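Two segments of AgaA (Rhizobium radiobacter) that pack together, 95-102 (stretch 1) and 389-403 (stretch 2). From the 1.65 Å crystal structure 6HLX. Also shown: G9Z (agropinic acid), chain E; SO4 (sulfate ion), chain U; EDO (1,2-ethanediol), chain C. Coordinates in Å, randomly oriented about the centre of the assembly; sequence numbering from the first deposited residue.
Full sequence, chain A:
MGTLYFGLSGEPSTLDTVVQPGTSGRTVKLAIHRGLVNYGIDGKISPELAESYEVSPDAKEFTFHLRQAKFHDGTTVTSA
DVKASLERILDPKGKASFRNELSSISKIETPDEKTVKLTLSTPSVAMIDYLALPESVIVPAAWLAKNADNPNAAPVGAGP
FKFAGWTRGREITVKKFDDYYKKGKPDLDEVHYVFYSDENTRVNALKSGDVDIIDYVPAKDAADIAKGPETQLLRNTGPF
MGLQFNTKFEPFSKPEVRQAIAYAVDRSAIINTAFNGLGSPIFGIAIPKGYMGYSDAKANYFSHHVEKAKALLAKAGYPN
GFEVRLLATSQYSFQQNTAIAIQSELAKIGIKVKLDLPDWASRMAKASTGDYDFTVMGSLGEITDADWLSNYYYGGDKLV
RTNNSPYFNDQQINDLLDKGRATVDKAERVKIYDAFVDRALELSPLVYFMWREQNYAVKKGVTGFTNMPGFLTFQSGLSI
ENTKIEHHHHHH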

ATOM      1  N   LYS A  95     -10.981  -8.281  10.712  1.00 25.37           N
ATOM      2  CA  LYS A  95      -9.620  -7.759  10.597  1.00 25.61           C
ATOM      3  C   LYS A  95      -9.327  -7.050   9.251  1.00 26.29           C
ATOM      4  O   LYS A  95      -8.156  -6.855   8.926  1.00 25.77           O
ATOM      5  CB  LYS A  95      -8.592  -8.876  10.894  1.00 29.91           C
ATOM      6  CG  LYS A  95      -8.676 -10.116  10.017  1.00 51.01           C
ATOM      7  CD  LYS A  95      -7.844 -11.243  10.634  1.00 63.89           C
ATOM      8  CE  LYS A  95      -8.349 -12.610  10.259  1.00 79.56           C
ATOM      9  NZ  LYS A  95      -7.736 -13.672  11.104  1.00 92.78           N
ATOM     10  N   ALA A  96     -10.364  -6.636   8.489  1.00 20.35           N
ATOM     11  CA  ALA A  96     -10.115  -5.966   7.207  1.00 19.73           C
ATOM     12  C   ALA A  96      -9.356  -4.672   7.422  1.00 22.25           C
ATOM     13  O   ALA A  96      -9.796  -3.808   8.201  1.00 21.42           O
ATOM     14  CB  ALA A  96     -11.424  -5.687   6.488  1.00 20.27           C
ATOM     15  N   SER A  97      -8.222  -4.524   6.716  1.00 19.99           N
ATOM     16  CA  SER A  97      -7.385  -3.327   6.858  1.00 19.12           C
ATOM     17  C   SER A  97      -8.043  -2.036   6.358  1.00 21.75           C
ATOM     18  O   SER A  97      -7.659  -0.954   6.835  1.00 21.55           O
ATOM     19  CB  SER A  97      -6.048  -3.528   6.146  1.00 19.74           C
ATOM     20  OG  SER A  97      -5.395  -4.686   6.651  1.00 20.43           O
ATOM     21  N   PHE A  98      -8.962  -2.139   5.353  1.00 17.75           N
ATOM     22  CA  PHE A  98      -9.581  -0.961   4.751  1.00 18.57           C
ATOM     23  C   PHE A  98     -11.046  -0.838   5.081  1.00 20.15           C
ATOM     24  O   PHE A  98     -11.800  -0.194   4.341  1.00 21.06           O
ATOM     25  CB  PHE A  98      -9.319  -0.918   3.238  1.00 19.66           C
ATOM     26  CG  PHE A  98      -7.845  -0.746   2.939  1.00 19.47           C
ATOM     27  CD1 PHE A  98      -7.250   0.516   2.998  1.00 21.44           C
ATOM     28  CD2 PHE A  98      -7.045  -1.849   2.644  1.00 19.84           C
ATOM     29  CE1 PHE A  98      -5.881   0.677   2.750  1.00 21.27           C
ATOM     30  CE2 PHE A  98      -5.672  -1.695   2.405  1.00 21.21           C
ATOM     31  CZ  PHE A  98      -5.096  -0.432   2.479  1.00 19.56           C
ATOM     32  N   ARG A  99     -11.444  -1.410   6.219  1.00 19.29           N
ATOM     33  CA  ARG A  99     -12.847  -1.316   6.656  1.00 19.64           C
ATOM     34  C   ARG A  99     -13.305   0.171   6.741  1.00 21.62           C
ATOM     35  O   ARG A  99     -14.418   0.492   6.332  1.00 21.79           O
ATOM     36  CB  ARG A  99     -13.019  -1.988   8.039  1.00 21.07           C
ATOM     37  CG  ARG A  99     -14.389  -1.712   8.675  1.00 23.63           C
ATOM     38  CD  ARG A  99     -14.687  -2.626   9.837  1.00 23.39           C
ATOM     39  NE  ARG A  99     -13.688  -2.541  10.910  1.00 24.45           N
ATOM     40  CZ  ARG A  99     -13.768  -1.720  11.962  1.00 30.57           C
ATOM     41  NH1 ARG A  99     -14.780  -0.871  12.077  1.00 25.53           N
ATOM     42  NH2 ARG A  99     -12.838  -1.753  12.910  1.00 26.23           N
ATOM     43  N   ASN A 100     -12.459   1.061   7.269  1.00 19.58           N
ATOM     44  CA  ASN A 100     -12.873   2.469   7.426  1.00 20.81           C
ATOM     45  C   ASN A 100     -13.293   3.098   6.090  1.00 25.37           C
ATOM     46  O   ASN A 100     -14.286   3.840   6.027  1.00 24.66           O
ATOM     47  CB  ASN A 100     -11.736   3.302   8.027  1.00 22.30           C
ATOM     48  CG  ASN A 100     -12.181   4.254   9.112  1.00 24.96           C
ATOM     49  OD1 ASN A 100     -13.050   3.933   9.929  1.00 23.52           O
ATOM     50  ND2 ASN A 100     -11.574   5.446   9.163  1.00 21.67           N
ATOM     51  N   GLU A 101     -12.521   2.793   5.036  1.00 20.76           N
ATOM     52  CA  GLU A 101     -12.708   3.391   3.705  1.00 21.74           C
ATOM     53  C   GLU A 101     -13.901   2.820   2.963  1.00 25.69           C
ATOM     54  O   GLU A 101     -14.509   3.522   2.152  1.00 25.75           O
ATOM     55  CB  GLU A 101     -11.409   3.294   2.894  1.00 22.88           C
ATOM     56  CG  GLU A 101     -10.254   4.078   3.525  1.00 23.38           C
ATOM     57  CD  GLU A 101      -9.618   3.480   4.770  1.00 29.11           C
ATOM     58  OE1 GLU A 101      -9.011   4.228   5.568  1.00 23.38           O
ATOM     59  OE2 GLU A 101      -9.761   2.255   4.966  1.00 24.88           O
ATOM     60  N   LEU A 102     -14.263   1.561   3.247  1.00 20.89           N
ATOM     61  CA  LEU A 102     -15.424   0.964   2.583  1.00 21.30           C
ATOM     62  C   LEU A 102     -16.685   1.071   3.455  1.00 24.06           C
ATOM     63  O   LEU A 102     -17.766   0.743   2.963  1.00 22.84           O
ATOM     64  CB  LEU A 102     -15.151  -0.513   2.224  1.00 22.10           C
ATOM     65  CG  LEU A 102     -14.350  -0.750   0.944  1.00 29.52           C
ATOM     66  CD1 LEU A 102     -12.857  -0.550   1.182  1.00 30.22           C
ATOM     67  CD2 LEU A 102     -14.566  -2.164   0.446  1.00 35.74           C
ATOM     68  N   LEU A 389      -6.056  10.490   0.843  1.00 17.82           N
ATOM     69  CA  LEU A 389      -5.796  11.206   2.095  1.00 17.62           C
ATOM     70  C   LEU A 389      -6.643  10.718   3.269  1.00 21.36           C
ATOM     71  O   LEU A 389      -6.175  10.782   4.412  1.00 21.17           O
ATOM     72  CB  LEU A 389      -5.985  12.718   1.879  1.00 18.61           C
ATOM     73  CG  LEU A 389      -4.954  13.358   0.926  1.00 21.87           C
ATOM     74  CD1 LEU A 389      -5.450  14.738   0.401  1.00 21.38           C
ATOM     75  CD2 LEU A 389      -3.569  13.470   1.621  1.00 23.12           C
ATOM     76  N   SER A 390      -7.909  10.282   3.017  1.00 20.42           N
ATOM     77  CA  SER A 390      -8.772   9.854   4.139  1.00 20.10           C
ATOM     78  C   SER A 390      -8.164   8.673   4.882  1.00 21.30           C
ATOM     79  O   SER A 390      -8.243   8.600   6.105  1.00 20.25           O
ATOM     80  CB  SER A 390     -10.159   9.460   3.654  1.00 22.82           C
ATOM     81  OG  SER A 390     -10.958  10.612   3.472  1.00 27.18           O
ATOM     82  N   ASN A 391      -7.544   7.755   4.130  1.00 18.31           N
ATOM     83  CA  ASN A 391      -6.922   6.574   4.701  1.00 17.68           C
ATOM     84  C   ASN A 391      -5.811   6.954   5.709  1.00 20.99           C
ATOM     85  O   ASN A 391      -5.636   6.272   6.718  1.00 20.49           O
ATOM     86  CB  ASN A 391      -6.401   5.683   3.582  1.00 18.48           C
ATOM     87  CG  ASN A 391      -5.716   4.427   4.052  1.00 21.99           C
ATOM     88  OD1 ASN A 391      -6.215   3.670   4.929  1.00 26.28           O
ATOM     89  ND2 ASN A 391      -4.552   4.192   3.492  1.00 18.64           N
ATOM     90  N   TYR A 392      -5.119   8.090   5.456  1.00 18.07           N
ATOM     91  CA  TYR A 392      -4.059   8.619   6.317  1.00 18.05           C
ATOM     92  C   TYR A 392      -4.559   9.523   7.444  1.00 21.34           C
ATOM     93  O   TYR A 392      -3.989   9.504   8.533  1.00 21.76           O
ATOM     94  CB  TYR A 392      -3.053   9.425   5.445  1.00 18.56           C
ATOM     95  CG  TYR A 392      -2.111   8.517   4.693  1.00 17.36           C
ATOM     96  CD1 TYR A 392      -2.534   7.821   3.555  1.00 17.20           C
ATOM     97  CD2 TYR A 392      -0.804   8.335   5.122  1.00 18.00           C
ATOM     98  CE1 TYR A 392      -1.691   6.917   2.909  1.00 18.75           C
ATOM     99  CE2 TYR A 392       0.055   7.446   4.470  1.00 18.80           C
ATOM    100  CZ  TYR A 392      -0.394   6.748   3.359  1.00 19.56           C
ATOM    101  OH  TYR A 392       0.439   5.826   2.775  1.00 21.18           O
ATOM    102  N   TYR A 393      -5.568  10.374   7.164  1.00 18.55           N
ATOM    103  CA  TYR A 393      -5.976  11.464   8.069  1.00 18.93           C
ATOM    104  C   TYR A 393      -7.312  11.366   8.776  1.00 22.20           C
ATOM    105  O   TYR A 393      -7.498  12.050   9.787  1.00 22.93           O
ATOM    106  CB  TYR A 393      -5.973  12.788   7.272  1.00 20.69           C
ATOM    107  CG  TYR A 393      -4.576  13.279   6.956  1.00 20.79           C
ATOM    108  CD1 TYR A 393      -3.893  12.823   5.830  1.00 22.22           C
ATOM    109  CD2 TYR A 393      -3.933  14.201   7.784  1.00 20.93           C
ATOM    110  CE1 TYR A 393      -2.594  13.243   5.549  1.00 20.32           C
ATOM    111  CE2 TYR A 393      -2.643  14.649   7.500  1.00 20.62           C
ATOM    112  CZ  TYR A 393      -1.971  14.152   6.390  1.00 21.72           C
ATOM    113  OH  TYR A 393      -0.696  14.579   6.103  1.00 21.50           O
ATOM    114  N   TYR A 394      -8.282  10.632   8.210  1.00 19.81           N
ATOM    115  CA  TYR A 394      -9.632  10.613   8.781  1.00 20.32           C
ATOM    116  C   TYR A 394      -9.665   9.952  10.164  1.00 24.71           C
ATOM    117  O   TYR A 394      -8.841   9.092  10.459  1.00 22.48           O
ATOM    118  CB  TYR A 394     -10.572   9.840   7.843  1.00 20.08           C
ATOM    119  CG  TYR A 394     -12.030  10.206   8.030  1.00 22.79           C
ATOM    120  CD1 TYR A 394     -12.547  11.380   7.492  1.00 23.72           C
ATOM    121  CD2 TYR A 394     -12.880   9.403   8.783  1.00 24.66           C
ATOM    122  CE1 TYR A 394     -13.880  11.735   7.678  1.00 24.14           C
ATOM    123  CE2 TYR A 394     -14.219   9.753   8.980  1.00 25.68           C
ATOM    124  CZ  TYR A 394     -14.722  10.902   8.389  1.00 30.96           C
ATOM    125  OH  TYR A 394     -16.043  11.259   8.553  1.00 29.75           O
ATOM    126  N   GLY A 395     -10.649  10.326  10.967  1.00 22.41           N
ATOM    127  CA  GLY A 395     -10.925   9.652  12.224  1.00 23.26           C
ATOM    128  C   GLY A 395     -11.770   8.427  11.904  1.00 25.66           C
ATOM    129  O   GLY A 395     -11.276   7.462  11.305  1.00 24.16           O
ATOM    130  N   GLY A 396     -13.069   8.494  12.214  1.00 24.97           N
ATOM    131  CA  GLY A 396     -13.976   7.386  11.921  1.00 26.08           C
ATOM    132  C   GLY A 396     -13.973   6.284  12.966  1.00 30.75           C
ATOM    133  O   GLY A 396     -13.438   6.460  14.069  1.00 29.87           O
ATOM    134  N   ASP A 397     -14.580   5.132  12.631  1.00 28.42           N
ATOM    135  CA  ASP A 397     -14.696   4.025  13.595  1.00 29.32           C
ATOM    136  C   ASP A 397     -13.406   3.262  13.809  1.00 29.86           C
ATOM    137  O   ASP A 397     -13.159   2.781  14.913  1.00 30.93           O
ATOM    138  CB  ASP A 397     -15.806   3.044  13.192  1.00 32.72           C
ATOM    139  CG  ASP A 397     -16.198   2.114  14.331  1.00 50.17           C
ATOM    140  OD1 ASP A 397     -16.933   2.568  15.242  1.00 50.95           O
ATOM    141  OD2 ASP A 397     -15.754   0.934  14.320  1.00 55.61           O
ATOM    142  N   LYS A 398     -12.607   3.108  12.756  1.00 23.36           N
ATOM    143  CA  LYS A 398     -11.357   2.333  12.840  1.00 21.63           C
ATOM    144  C   LYS A 398     -10.188   3.317  12.957  1.00 24.28           C
ATOM    145  O   LYS A 398      -9.760   3.907  11.957  1.00 22.51           O
ATOM    146  CB  LYS A 398     -11.245   1.412  11.608  1.00 21.91           C
ATOM    147  CG  LYS A 398     -10.105   0.393  11.757  1.00 24.69           C
ATOM    148  CD  LYS A 398      -9.936  -0.495  10.524  1.00 24.20           C
ATOM    149  CE  LYS A 398      -8.683  -1.355  10.604  1.00 28.20           C
ATOM    150  NZ  LYS A 398      -8.791  -2.395  11.658  1.00 29.79           N
ATOM    151  N   LEU A 399      -9.754   3.562  14.199  1.00 23.51           N
ATOM    152  CA  LEU A 399      -8.733   4.588  14.483  1.00 22.66           C
ATOM    153  C   LEU A 399      -7.298   4.100  14.438  1.00 24.91           C
ATOM    154  O   LEU A 399      -6.384   4.909  14.578  1.00 24.48           O
ATOM    155  CB  LEU A 399      -9.021   5.282  15.831  1.00 22.37           C
ATOM    156  CG  LEU A 399     -10.269   6.189  15.841  1.00 26.62           C
ATOM    157  CD1 LEU A 399     -10.601   6.675  17.271  1.00 27.04           C
ATOM    158  CD2 LEU A 399     -10.088   7.381  14.880  1.00 28.50           C
ATOM    159  N   VAL A 400      -7.092   2.800  14.230  1.00 21.49           N
ATOM    160  CA  VAL A 400      -5.748   2.219  14.106  1.00 19.79           C
ATOM    161  C   VAL A 400      -5.723   1.549  12.741  1.00 22.34           C
ATOM    162  O   VAL A 400      -6.404   0.559  12.529  1.00 22.15           O
ATOM    163  CB  VAL A 400      -5.381   1.250  15.258  1.00 24.02           C
ATOM    164  CG1 VAL A 400      -4.017   0.600  15.005  1.00 24.07           C
ATOM    165  CG2 VAL A 400      -5.393   1.988  16.607  1.00 24.75           C
ATOM    166  N   ARG A 401      -4.998   2.142  11.807  1.00 19.79           N
ATOM    167  CA  ARG A 401      -4.941   1.648  10.428  1.00 18.97           C
ATOM    168  C   ARG A 401      -3.495   1.466   9.976  1.00 23.48           C
ATOM    169  O   ARG A 401      -2.575   1.966  10.623  1.00 22.42           O
ATOM    170  CB  ARG A 401      -5.705   2.600   9.477  1.00 19.27           C
ATOM    171  CG  ARG A 401      -7.147   2.876   9.939  1.00 22.65           C
ATOM    172  CD  ARG A 401      -7.976   3.690   8.950  1.00 21.36           C
ATOM    173  NE  ARG A 401      -7.438   5.026   8.693  1.00 22.01           N
ATOM    174  CZ  ARG A 401      -7.833   6.134   9.324  1.00 24.94           C
ATOM    175  NH1 ARG A 401      -7.344   7.314   8.968  1.00 19.91           N
ATOM    176  NH2 ARG A 401      -8.714   6.065  10.321  1.00 20.22           N
ATOM    177  N   THR A 402      -3.293   0.818   8.819  1.00 19.49           N
ATOM    178  CA  THR A 402      -1.926   0.591   8.342  1.00 19.06           C
ATOM    179  C   THR A 402      -1.156   1.891   8.020  1.00 20.23           C
ATOM    180  O   THR A 402       0.061   1.893   8.154  1.00 20.47           O
ATOM    181  CB  THR A 402      -1.944  -0.308   7.070  1.00 23.76           C
ATOM    182  OG1 THR A 402      -2.760   0.323   6.063  1.00 21.84           O
ATOM    183  CG2 THR A 402      -2.414  -1.744   7.365  1.00 22.73           C
ATOM    184  N   ASN A 403      -1.856   2.978   7.620  1.00 16.94           N
ATOM    185  CA  ASN A 403      -1.232   4.223   7.148  1.00 17.46           C
ATOM    186  C   ASN A 403      -1.465   5.457   8.011  1.00 21.34           C
ATOM    187  O   ASN A 403      -0.920   6.508   7.684  1.00 22.24           O
ATOM    188  CB  ASN A 403      -1.718   4.547   5.727  1.00 17.95           C
ATOM    189  CG  ASN A 403      -1.179   3.619   4.670  1.00 24.69           C
ATOM    190  OD1 ASN A 403      -1.874   3.264   3.693  1.00 24.90           O
ATOM    191  ND2 ASN A 403       0.079   3.229   4.824  1.00 14.40           N
TER
HETATM  192  OAM G9Z E 604       5.421  -4.087   2.607  1.00 19.83           O
HETATM  193  CAB G9Z E 604       6.364  -3.327   2.869  1.00 20.73           C
HETATM  194  CAC G9Z E 604       7.664  -3.793   3.151  1.00 21.35           C
HETATM  195  CB  G9Z E 604       8.533  -2.522   3.402  1.00 20.86           C
HETATM  196  CA  G9Z E 604       7.548  -1.365   3.411  1.00 19.50           C
HETATM  197  C   G9Z E 604       7.969  -0.322   2.527  1.00 21.29           C
HETATM  198  O   G9Z E 604       7.672  -0.405   1.304  1.00 20.70           O
HETATM  199  N   G9Z E 604       6.239  -1.998   3.042  1.00 18.24           N
HETATM  200  CAG G9Z E 604       4.965  -1.223   2.781  1.00 18.29           C
HETATM  201  CAH G9Z E 604       4.291  -0.849   4.101  1.00 20.27           C
HETATM  202  OAP G9Z E 604       5.184   0.029   4.786  1.00 20.84           O
HETATM  203  CAI G9Z E 604       2.939  -0.158   3.900  1.00 20.24           C
HETATM  204  OAQ G9Z E 604       2.203  -0.854   2.862  1.00 19.16           O
HETATM  205  CAJ G9Z E 604       2.065  -0.208   5.198  1.00 19.85           C
HETATM  206  OAR G9Z E 604       0.806   0.447   4.955  1.00 20.34           O
HETATM  207  CAK G9Z E 604       2.717   0.343   6.490  1.00 19.14           C
HETATM  208  OAT G9Z E 604       1.916  -0.030   7.629  1.00 20.09           O
HETATM  209  CAL G9Z E 604       2.956   1.859   6.434  1.00 19.08           C
HETATM  210  OAS G9Z E 604       3.685   2.286   7.606  1.00 20.39           O
HETATM  211  OXT G9Z E 604       8.653   0.621   3.011  1.00 20.87           O
HETATM  212  S   SO4 U 620      -9.702   0.769  16.539  1.00 40.77           S
HETATM  213  O1  SO4 U 620      -8.815   0.380  17.674  1.00 46.99           O
HETATM  214  O2  SO4 U 620      -8.980   0.618  15.280  1.00 33.15           O
HETATM  215  O3  SO4 U 620     -10.863  -0.127  16.524  1.00 45.35           O
HETATM  216  O4  SO4 U 620     -10.146   2.142  16.755  1.00 41.70           O
HETATM  217  C1  EDO C 635     -13.191 -12.715  10.676  1.00 63.74           C
HETATM  218  O1  EDO C 635     -13.890 -12.681  11.909  1.00 65.31           O
HETATM  219  C2  EDO C 635     -12.030 -11.715  10.735  1.00 61.37           C
HETATM  220  O2  EDO C 635     -11.971 -11.006   9.508  1.00 59.39           O
HETATM  221  O   HOH W   1     -11.290  -3.995  10.537  1.00 25.53           O
HETATM  222  O   HOH W   2      -5.424   1.130   6.199  1.00 22.54           O
HETATM  223  O   HOH W   3      -5.631  -0.948   8.595  1.00 24.80           O
HETATM  224  O   HOH W   4     -13.152  -0.094  15.123  1.00 32.61           O
HETATM  225  O   HOH W   5     -10.145   6.342   6.749  1.00 24.22           O

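How do the two backbones meet? A type I turn from Ala96 to Arg99 leads into a short helix, with Phe98 at its N-cap. The other stretch leaves its helix at Tyr394 and continues as loop, coming nearest at Asn100 and Lys398, whose CA atoms lie 5.6 Å apart. Together they bury 605 Å².

Why does asparagine suit position 100? Its amide both accepts and donates: Lys398 N gives a hydrogen bond to Asn100 OD1 (3.0 Å), and Asn100 ND2 gives one to Gly395 O (3.0 Å). Gly396 leaves room for this, since a CB there would lie 2.8 Å from Asn100 ND2.

What do the charged side chains contribute? Arg99 NH1 forms a salt bridge with Asp397 OD2 (3.0 Å), while Lys398 CB lies over one face of the guanidinium. Glu101 OE1 sits 3.6 Å from Arg401 NE, a salt bridge of charge alone, because the oxygen lies well out of the guanidinium plane. The NH groups of Arg401 instead bind carbonyls of its own stretch, including Asn391 O and Tyr394 O, bracing the loop.

What fills the remaining gaps? Water 2 joins Ser97 O, Asn391 OD1 and Thr402 OG1; water 5 links Asn100 ND2 and Glu101 OE1 to Ser390 O. Ser97 CB also packs 4.2 Å from Thr402 CG2.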